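Long-range contacts in SusD homolog (Bacteroides thetaiotaomicron, PDB 3SGH), which probably binds glycans at the cell surface as a SusD-like outer-membrane lipoprotein, taking part in their uptake: residues A[222-228]-A[350-354]; A[190-194]-A[321-326]; A[27-31]-A[313-317]. The contacts are given in a common frame with arbitrary orientation. Residues are numbered along the deposited sequence.

In the fold
Going from the N terminus, the first halves of all three contacts pass before any contact closes: 27-31, then 190-194, then 222-228. Their partners follow in the same order, so every pair crosses and none encloses another. Interaction 3 closes first, when 313-317 meets 27-31 across 281 intervening residues. Interaction 2 follows almost at once, as helix 319-331, directly after strand 314-317, packs on helix 181-198. Interaction 1 comes last, on the next helix, 340-354. Interactions 1 and 3 share the small antiparallel sheet of strands 227-229 and 314-317, where Ser227 pairs with Val316 and Met317, while Met317 also packs on Thr190 and Arg194 of interaction 2.

Interaction 1 (A[222-228]-A[350-354]); sequences SVGDSSY and LSFEE
Glu354, in the last turn of helix 340-354, takes two hydroxyl hydrogen bonds on one carboxylate: Tyr228 OH donates to Glu354 OE2 at 2.5 Å, and Ser226 OG donates to Glu354 OE1 at 2.7 Å. Ser226 links the 3-10 turn 223-225 to strand 227-229, in which Tyr228 lies, part of a two-stranded antiparallel sheet within the mostly helical SusD fold. Tyr228 (chi1 m) presents its ring edge to the carboxylate, which Glu354 brings round with chi1 t and chi2 p. Ser226 OG also accepts from Ala319 N, tying the turn to the start of helix 319-331.

Two waters extend the polar link. HOH 2 donates to Val223 O (2.8 Å) and Glu354 OE2 (2.6 Å); HOH 1 accepts from Val223 N (3.0 Å) and donates to Glu353 OE1 (2.7 Å). Within the turn, Asp225 N bonds to Ser222 O at 2.8 Å, and Ser222 N to Asp225 OD2 at 3.1 Å.

The packing centres on Val223 (chi1 m), whose CA lies 5.6 Å from that of Glu354. Its side chain points at the helix and covers Leu350, with Val223 CG1 4.0 Å from Leu350 CD2 and 3.6 Å from Leu350 O.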
loop_
_atom_site.group_PDB
_atom_site.type_symbol
_atom_site.label_atom_id
_atom_site.label_comp_id
_atom_site.label_asym_id
_atom_site.label_seq_id
_atom_site.Cartn_x
_atom_site.Cartn_y
_atom_site.Cartn_z
ATOM N N SER A 222 5.624 6.438 -17.756
ATOM C CA SER A 222 4.558 7.362 -18.153
ATOM C C SER A 222 3.210 6.904 -17.634
ATOM O O SER A 222 3.035 5.720 -17.259
ATOM C CB SER A 222 4.489 7.461 -19.674
ATOM O OG SER A 222 4.112 6.223 -20.242
ATOM N N VAL A 223 2.252 7.821 -17.604
ATOM C CA VAL A 223 0.910 7.513 -17.051
ATOM C C VAL A 223 0.214 6.341 -17.745
ATOM O O VAL A 223 -0.558 5.627 -17.103
ATOM C CB VAL A 223 -0.019 8.759 -16.977
ATOM C CG1 VAL A 223 0.553 9.776 -16.007
ATOM C CG2 VAL A 223 -0.259 9.374 -18.351
ATOM N N GLY A 224 0.511 6.111 -19.024
ATOM C CA GLY A 224 -0.049 4.966 -19.762
ATOM C C GLY A 224 0.443 3.620 -19.255
ATOM O O GLY A 224 -0.078 2.579 -19.621
ATOM N N ASP A 225 1.475 3.645 -18.424
ATOM C CA ASP A 225 2.014 2.444 -17.838
ATOM C C ASP A 225 1.305 1.992 -16.544
ATOM O O ASP A 225 1.459 0.839 -16.097
ATOM C CB ASP A 225 3.500 2.655 -17.515
ATOM C CG ASP A 225 4.367 2.899 -18.750
ATOM O OD1 ASP A 225 3.973 2.515 -19.854
ATOM O OD2 ASP A 225 5.491 3.476 -18.612
ATOM N N SER A 226 0.570 2.905 -15.918
ATOM C CA SER A 226 -0.062 2.640 -14.641
ATOM C C SER A 226 -1.050 1.498 -14.745
ATOM O O SER A 226 -1.696 1.325 -15.780
ATOM C CB SER A 226 -0.793 3.896 -14.151
ATOM O OG SER A 226 0.180 4.951 -13.891
ATOM N N SER A 227 -1.188 0.743 -13.663
ATOM C CA SER A 227 -2.093 -0.398 -13.605
ATOM C C SER A 227 -3.340 -0.089 -12.808
ATOM O O SER A 227 -3.246 0.330 -11.614
ATOM C CB SER A 227 -1.402 -1.592 -12.933
ATOM O OG SER A 227 -2.306 -2.676 -12.832
ATOM N N TYR A 228 -4.476 -0.350 -13.453
ATOM C CA TYR A 228 -5.818 -0.291 -12.834
ATOM C C TYR A 228 -6.627 -1.589 -13.094
ATOM O O TYR A 228 -6.471 -2.221 -14.136
ATOM C CB TYR A 228 -6.617 0.818 -13.429
ATOM C CG TYR A 228 -6.152 2.225 -13.145
ATOM C CD1 TYR A 228 -5.174 2.808 -13.935
ATOM C CD2 TYR A 228 -6.753 2.994 -12.164
ATOM C CE1 TYR A 228 -4.740 4.117 -13.699
ATOM C CE2 TYR A 228 -6.383 4.328 -11.971
ATOM C CZ TYR A 228 -5.365 4.871 -12.738
ATOM O OH TYR A 228 -4.960 6.170 -12.550
ATOM N N LEU A 350 4.052 13.390 -12.856
ATOM C CA LEU A 350 3.295 12.187 -13.215
ATOM C C LEU A 350 2.011 12.057 -12.411
ATOM O O LEU A 350 0.997 11.594 -12.901
ATOM C CB LEU A 350 4.130 10.909 -12.994
ATOM C CG LEU A 350 5.147 10.636 -14.096
ATOM C CD1 LEU A 350 5.914 9.434 -13.624
ATOM C CD2 LEU A 350 4.435 10.390 -15.429
ATOM N N SER A 351 2.081 12.427 -11.142
ATOM C CA SER A 351 0.936 12.322 -10.238
ATOM C C SER A 351 -0.151 13.282 -10.667
ATOM O O SER A 351 -1.335 12.924 -10.719
ATOM C CB SER A 351 1.409 12.692 -8.831
ATOM O OG SER A 351 0.327 12.710 -7.935
ATOM N N PHE A 352 0.229 14.523 -10.951
ATOM C CA PHE A 352 -0.711 15.485 -11.483
ATOM C C PHE A 352 -1.307 14.974 -12.786
ATOM O O PHE A 352 -2.518 14.968 -12.943
ATOM C CB PHE A 352 -0.066 16.837 -11.754
ATOM C CG PHE A 352 0.026 17.746 -10.547
ATOM C CD1 PHE A 352 0.668 17.359 -9.378
ATOM C CD2 PHE A 352 -0.513 19.010 -10.583
ATOM C CE1 PHE A 352 0.760 18.248 -8.287
ATOM C CE2 PHE A 352 -0.372 19.872 -9.505
ATOM C CZ PHE A 352 0.237 19.486 -8.370
ATOM N N GLU A 353 -0.438 14.526 -13.697
ATOM C CA GLU A 353 -0.881 14.022 -14.970
ATOM C C GLU A 353 -1.854 12.845 -14.831
ATOM O O GLU A 353 -2.868 12.786 -15.521
ATOM C CB GLU A 353 0.313 13.622 -15.861
ATOM C CG GLU A 353 -0.149 13.308 -17.275
ATOM C CD GLU A 353 0.991 12.911 -18.197
ATOM O OE1 GLU A 353 2.139 12.775 -17.693
ATOM O OE2 GLU A 353 0.712 12.714 -19.410
ATOM N N GLU A 354 -1.513 11.892 -13.974
ATOM C CA GLU A 354 -2.339 10.719 -13.742
ATOM C C GLU A 354 -3.785 11.092 -13.418
ATOM O O GLU A 354 -4.724 10.395 -13.852
ATOM C CB GLU A 354 -1.774 9.939 -12.557
ATOM C CG GLU A 354 -2.400 8.595 -12.292
ATOM C CD GLU A 354 -1.940 7.541 -13.290
ATOM O OE1 GLU A 354 -0.720 7.497 -13.608
ATOM O OE2 GLU A 354 -2.793 6.734 -13.719
HETATM O O HOH W 1 3.153 10.492 -18.703
HETATM O O HOH W 2 -3.144 6.298 -16.291
#

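Interaction 2 (A[190-194]-A[321-326]); sequences TLKLR and EAAFLR
Two helices meet here in a buried contact in the helical part of the SusD-like fold, a TPR-clan alpha-alpha superhelix: 190-194 of helix 181-198 and 321-326 of helix 319-331. Their N-to-C directions differ by 40° (signed crossing angle 40°), and the axes come within 9.9 Å. Thr190 CA lies 5.9 Å from Ala322 CA, and Arg194 CA 6.7 Å from Leu325 CA.

In a two-pronged salt bridge, Arg194 NE donates to Glu321 OE2 and Arg194 NH2 to Glu321 OE1, both at 2.8 Å (Arg194 t, t, m; Glu321 t, t). Arg194 NH1 is taken up by Tyr111 OH. Arg326 NE bonds to Ala322 O of its own helix at 3.0 Å, while NH1 forms a salt bridge with Glu221. Thr190 OG1 is hydrogen-bonded to Lys186 O and Met220 N.

Leu193 CD2 packs on Leu325 CB at 3.6 Å and Arg326 CG at 3.8 Å, while Leu325 CD1 lies against the other helix's backbone, 3.7 Å from Arg194 N and 4.0 Å from Thr190 O. Thr190 CG2 meets Ala322 CB at 3.8 Å. With guanidinium and carboxylate matched prong for prong, the Arg194-Glu321 charges are neutralised locally and can sit in the interior beside leucine packing.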
loop_
_atom_site.group_PDB
_atom_site.type_symbol
_atom_site.label_atom_id
_atom_site.label_comp_id
_atom_site.label_asym_id
_atom_site.label_seq_id
_atom_site.Cartn_x
_atom_site.Cartn_y
_atom_site.Cartn_z
ATOM N N THR A 190 8.932 -2.583 -11.500
ATOM C CA THR A 190 8.604 -1.525 -10.557
ATOM C C THR A 190 8.283 -2.168 -9.195
ATOM O O THR A 190 8.651 -1.650 -8.139
ATOM C CB THR A 190 7.424 -0.655 -11.037
ATOM O OG1 THR A 190 7.704 -0.103 -12.332
ATOM C CG2 THR A 190 7.144 0.488 -10.074
ATOM N N LEU A 191 7.623 -3.308 -9.229
ATOM C CA LEU A 191 7.379 -4.084 -7.993
ATOM C C LEU A 191 8.670 -4.548 -7.378
ATOM O O LEU A 191 8.877 -4.439 -6.141
ATOM C CB LEU A 191 6.553 -5.329 -8.296
ATOM C CG LEU A 191 6.212 -6.253 -7.119
ATOM C CD1 LEU A 191 5.452 -5.531 -5.985
ATOM C CD2 LEU A 191 5.435 -7.498 -7.616
ATOM N N LYS A 192 9.562 -5.017 -8.232
ATOM C CA LYS A 192 10.899 -5.421 -7.793
ATOM C C LYS A 192 11.576 -4.239 -7.101
ATOM O O LYS A 192 12.137 -4.380 -6.031
ATOM C CB LYS A 192 11.738 -5.934 -8.946
ATOM C CG LYS A 192 13.140 -6.413 -8.548
ATOM C CD LYS A 192 13.790 -7.107 -9.775
ATOM C CE LYS A 192 15.209 -7.537 -9.497
ATOM N NZ LYS A 192 15.824 -8.324 -10.607
ATOM N N LEU A 193 11.468 -3.052 -7.684
ATOM C CA LEU A 193 12.061 -1.850 -7.067
ATOM C C LEU A 193 11.371 -1.449 -5.749
ATOM O O LEU A 193 12.070 -1.103 -4.765
ATOM C CB LEU A 193 12.062 -0.691 -8.054
ATOM C CG LEU A 193 12.679 0.613 -7.604
ATOM C CD1 LEU A 193 14.136 0.377 -7.195
ATOM C CD2 LEU A 193 12.593 1.644 -8.748
ATOM N N ARG A 194 10.044 -1.538 -5.705
ATOM C CA ARG A 194 9.280 -1.301 -4.435
ATOM C C ARG A 194 9.771 -2.210 -3.317
ATOM O O ARG A 194 10.076 -1.763 -2.180
ATOM C CB ARG A 194 7.799 -1.543 -4.627
ATOM C CG ARG A 194 7.000 -1.375 -3.333
ATOM C CD ARG A 194 5.576 -1.930 -3.486
ATOM N NE ARG A 194 4.731 -1.093 -4.319
ATOM C CZ ARG A 194 3.446 -1.384 -4.607
ATOM N NH1 ARG A 194 2.884 -2.509 -4.154
ATOM N NH2 ARG A 194 2.744 -0.596 -5.373
ATOM N N GLU A 321 4.985 6.201 -8.757
ATOM C CA GLU A 321 5.684 5.457 -7.704
ATOM C C GLU A 321 7.085 5.069 -8.168
ATOM O O GLU A 321 8.026 5.124 -7.371
ATOM C CB GLU A 321 4.909 4.203 -7.292
ATOM C CG GLU A 321 5.506 3.547 -6.061
ATOM C CD GLU A 321 4.794 2.281 -5.585
ATOM O OE1 GLU A 321 3.698 1.978 -6.091
ATOM O OE2 GLU A 321 5.327 1.636 -4.641
ATOM N N ALA A 322 7.223 4.691 -9.452
ATOM C CA ALA A 322 8.555 4.324 -9.981
ATOM C C ALA A 322 9.535 5.483 -9.942
ATOM O O ALA A 322 10.764 5.281 -9.710
ATOM C CB ALA A 322 8.467 3.751 -11.413
ATOM N N ALA A 323 9.034 6.691 -10.167
ATOM C CA ALA A 323 9.888 7.880 -10.120
ATOM C C ALA A 323 10.309 8.135 -8.668
ATOM O O ALA A 323 11.481 8.370 -8.381
ATOM C CB ALA A 323 9.171 9.061 -10.694
ATOM N N PHE A 324 9.358 8.064 -7.730
ATOM C CA PHE A 324 9.686 8.340 -6.324
ATOM C C PHE A 324 10.570 7.267 -5.705
ATOM O O PHE A 324 11.372 7.583 -4.841
ATOM C CB PHE A 324 8.441 8.568 -5.449
ATOM C CG PHE A 324 7.729 9.859 -5.727
ATOM C CD1 PHE A 324 8.303 11.094 -5.391
ATOM C CD2 PHE A 324 6.481 9.845 -6.304
ATOM C CE1 PHE A 324 7.634 12.261 -5.668
ATOM C CE2 PHE A 324 5.777 11.014 -6.569
ATOM C CZ PHE A 324 6.351 12.229 -6.258
ATOM N N LEU A 325 10.427 6.013 -6.143
ATOM C CA LEU A 325 11.314 4.935 -5.683
ATOM C C LEU A 325 12.760 5.227 -6.122
ATOM O O LEU A 325 13.717 5.107 -5.326
ATOM C CB LEU A 325 10.826 3.597 -6.246
ATOM C CG LEU A 325 9.540 3.053 -5.563
ATOM C CD1 LEU A 325 8.974 1.945 -6.386
ATOM C CD2 LEU A 325 9.788 2.623 -4.118
ATOM N N ARG A 326 12.914 5.644 -7.386
ATOM C CA ARG A 326 14.225 6.010 -7.933
ATOM C C ARG A 326 14.782 7.258 -7.256
ATOM O O ARG A 326 15.985 7.358 -7.044
ATOM C CB ARG A 326 14.153 6.175 -9.478
ATOM C CG ARG A 326 14.028 4.823 -10.181
ATOM C CD ARG A 326 13.931 4.952 -11.682
ATOM N NE ARG A 326 12.662 5.533 -12.078
ATOM C CZ ARG A 326 12.332 5.853 -13.325
ATOM N NH1 ARG A 326 13.184 5.635 -14.324
ATOM N NH2 ARG A 326 11.148 6.369 -13.586
#

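Interaction 3 (A[27-31]-A[313-317]); sequences VYACP and PQPVM
Both backbones break from regular structure where they meet. Cys30, the first residue beyond the short, weakly bonded helix around 27-29, has a positive phi (51/63), and Val316 interrupts its strand with phi/psi of -113/-57. The second departure belongs to a classic beta bulge: Val316 and selenomethionine Met317 both face Ser227 of the antiparallel partner strand 227-229. The contact packs the C-terminal end of helix 26-29, early in the chain, against the bulged strand of a two-stranded sheet, deep in the SusD-like fold. Ala29 and Val316 are in register, their CA atoms 5.3 Å apart.

Val316 (chi1 t) points at the helix end. Its CG2 lies 3.6 Å from Tyr28 CB and 3.9 Å from Ala29 CB, and its CG1 3.5 Å from Tyr28 O. The Tyr28 ring lies beside Val316 CG1, and its hydroxyl end leads away from the strand to a hydrogen bond with Thr108; the ring meets Phe176 edge-to-face.

Gln314 (m, t) stretches across to the residues after the helix. Its carboxamide oxygen accepts from Gly239 N, while NE2 makes a weak hydrogen bond to Cys30 O at 3.2 Å and lies 3.6 Å from Pro31 CA; the turn at Cys30 places that carbonyl beside the amide. Ala29 O accepts from Asn40 ND2 of helix 33-40. HOH 3 lies between the backbones, 3.1 Å from Ala29 O and 2.8 Å from Pro315 O.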
loop_
_atom_site.group_PDB
_atom_site.type_symbol
_atom_site.label_atom_id
_atom_site.label_comp_id
_atom_site.label_asym_id
_atom_site.label_seq_id
_atom_site.Cartn_x
_atom_site.Cartn_y
_atom_site.Cartn_z
ATOM N N VAL A 27 -5.934 -9.894 -5.846
ATOM C CA VAL A 27 -4.960 -9.309 -4.924
ATOM C C VAL A 27 -4.428 -7.939 -5.329
ATOM O O VAL A 27 -3.919 -7.226 -4.480
ATOM C CB VAL A 27 -3.766 -10.211 -4.609
ATOM C CG1 VAL A 27 -4.255 -11.573 -4.009
ATOM C CG2 VAL A 27 -2.838 -10.393 -5.834
ATOM N N TYR A 28 -4.506 -7.572 -6.602
ATOM C CA TYR A 28 -3.880 -6.332 -7.043
ATOM C C TYR A 28 -4.580 -5.095 -6.506
ATOM O O TYR A 28 -3.931 -4.160 -6.070
ATOM C CB TYR A 28 -3.839 -6.281 -8.555
ATOM C CG TYR A 28 -2.828 -7.224 -9.174
ATOM C CD1 TYR A 28 -1.480 -7.104 -8.882
ATOM C CD2 TYR A 28 -3.186 -8.172 -10.118
ATOM C CE1 TYR A 28 -0.506 -7.933 -9.443
ATOM C CE2 TYR A 28 -2.210 -9.011 -10.678
ATOM C CZ TYR A 28 -0.868 -8.881 -10.338
ATOM O OH TYR A 28 0.128 -9.683 -10.875
ATOM N N ALA A 29 -5.900 -5.121 -6.502
ATOM C CA ALA A 29 -6.678 -3.958 -6.092
ATOM C C ALA A 29 -7.779 -4.256 -5.084
ATOM O O ALA A 29 -8.303 -3.309 -4.498
ATOM C CB ALA A 29 -7.288 -3.284 -7.308
ATOM N N CYS A 30 -8.152 -5.536 -4.915
ATOM C CA CYS A 30 -9.288 -5.927 -4.030
ATOM C C CYS A 30 -10.584 -5.155 -4.310
ATOM O O CYS A 30 -11.080 -4.440 -3.428
ATOM C CB CYS A 30 -8.895 -5.765 -2.570
ATOM S SG CYS A 30 -7.669 -7.042 -2.075
ATOM N N PRO A 31 -11.150 -5.301 -5.518
ATOM C CA PRO A 31 -12.408 -4.607 -5.847
ATOM C C PRO A 31 -13.699 -5.092 -5.155
ATOM O O PRO A 31 -14.637 -4.291 -4.982
ATOM C CB PRO A 31 -12.519 -4.787 -7.350
ATOM C CG PRO A 31 -11.789 -6.067 -7.628
ATOM C CD PRO A 31 -10.626 -6.071 -6.670
ATOM N N PRO A 313 -12.320 2.551 -12.009
ATOM C CA PRO A 313 -11.521 1.347 -11.743
ATOM C C PRO A 313 -10.608 1.539 -10.533
ATOM O O PRO A 313 -9.937 2.584 -10.414
ATOM C CB PRO A 313 -10.684 1.192 -13.034
ATOM C CG PRO A 313 -10.478 2.602 -13.535
ATOM C CD PRO A 313 -11.837 3.295 -13.185
ATOM N N GLN A 314 -10.532 0.540 -9.660
ATOM C CA GLN A 314 -9.588 0.611 -8.556
ATOM C C GLN A 314 -8.146 0.536 -9.056
ATOM O O GLN A 314 -7.828 -0.289 -9.922
ATOM C CB GLN A 314 -9.886 -0.448 -7.493
ATOM C CG GLN A 314 -11.196 -0.088 -6.758
ATOM C CD GLN A 314 -11.533 -0.961 -5.571
ATOM O OE1 GLN A 314 -12.699 -0.992 -5.170
ATOM N NE2 GLN A 314 -10.529 -1.639 -4.972
ATOM N N PRO A 315 -7.268 1.410 -8.529
ATOM C CA PRO A 315 -5.848 1.457 -8.906
ATOM C C PRO A 315 -5.007 0.360 -8.273
ATOM O O PRO A 315 -5.334 -0.140 -7.179
ATOM C CB PRO A 315 -5.375 2.800 -8.374
ATOM C CG PRO A 315 -6.260 3.091 -7.260
ATOM C CD PRO A 315 -7.608 2.509 -7.590
ATOM N N VAL A 316 -3.947 -0.039 -8.968
ATOM C CA VAL A 316 -2.996 -1.010 -8.461
ATOM C C VAL A 316 -1.638 -0.314 -8.233
ATOM O O VAL A 316 -1.124 -0.307 -7.119
ATOM C CB VAL A 316 -2.824 -2.206 -9.366
ATOM C CG1 VAL A 316 -1.780 -3.195 -8.723
ATOM C CG2 VAL A 316 -4.201 -2.895 -9.659
HETATM N N MSE A 317 -1.070 0.297 -9.268
HETATM C CA MSE A 317 0.238 0.879 -9.129
HETATM C C MSE A 317 0.418 1.963 -10.154
HETATM O O MSE A 317 0.125 1.740 -11.341
HETATM C CB MSE A 317 1.287 -0.214 -9.327
HETATM C CG MSE A 317 2.719 0.293 -9.205
HETATM SE SE MSE A 317 3.997 -1.163 -9.704
HETATM C CE MSE A 317 3.738 -2.111 -8.148
HETATM O O HOH W 3 -7.224 -0.467 -5.149
#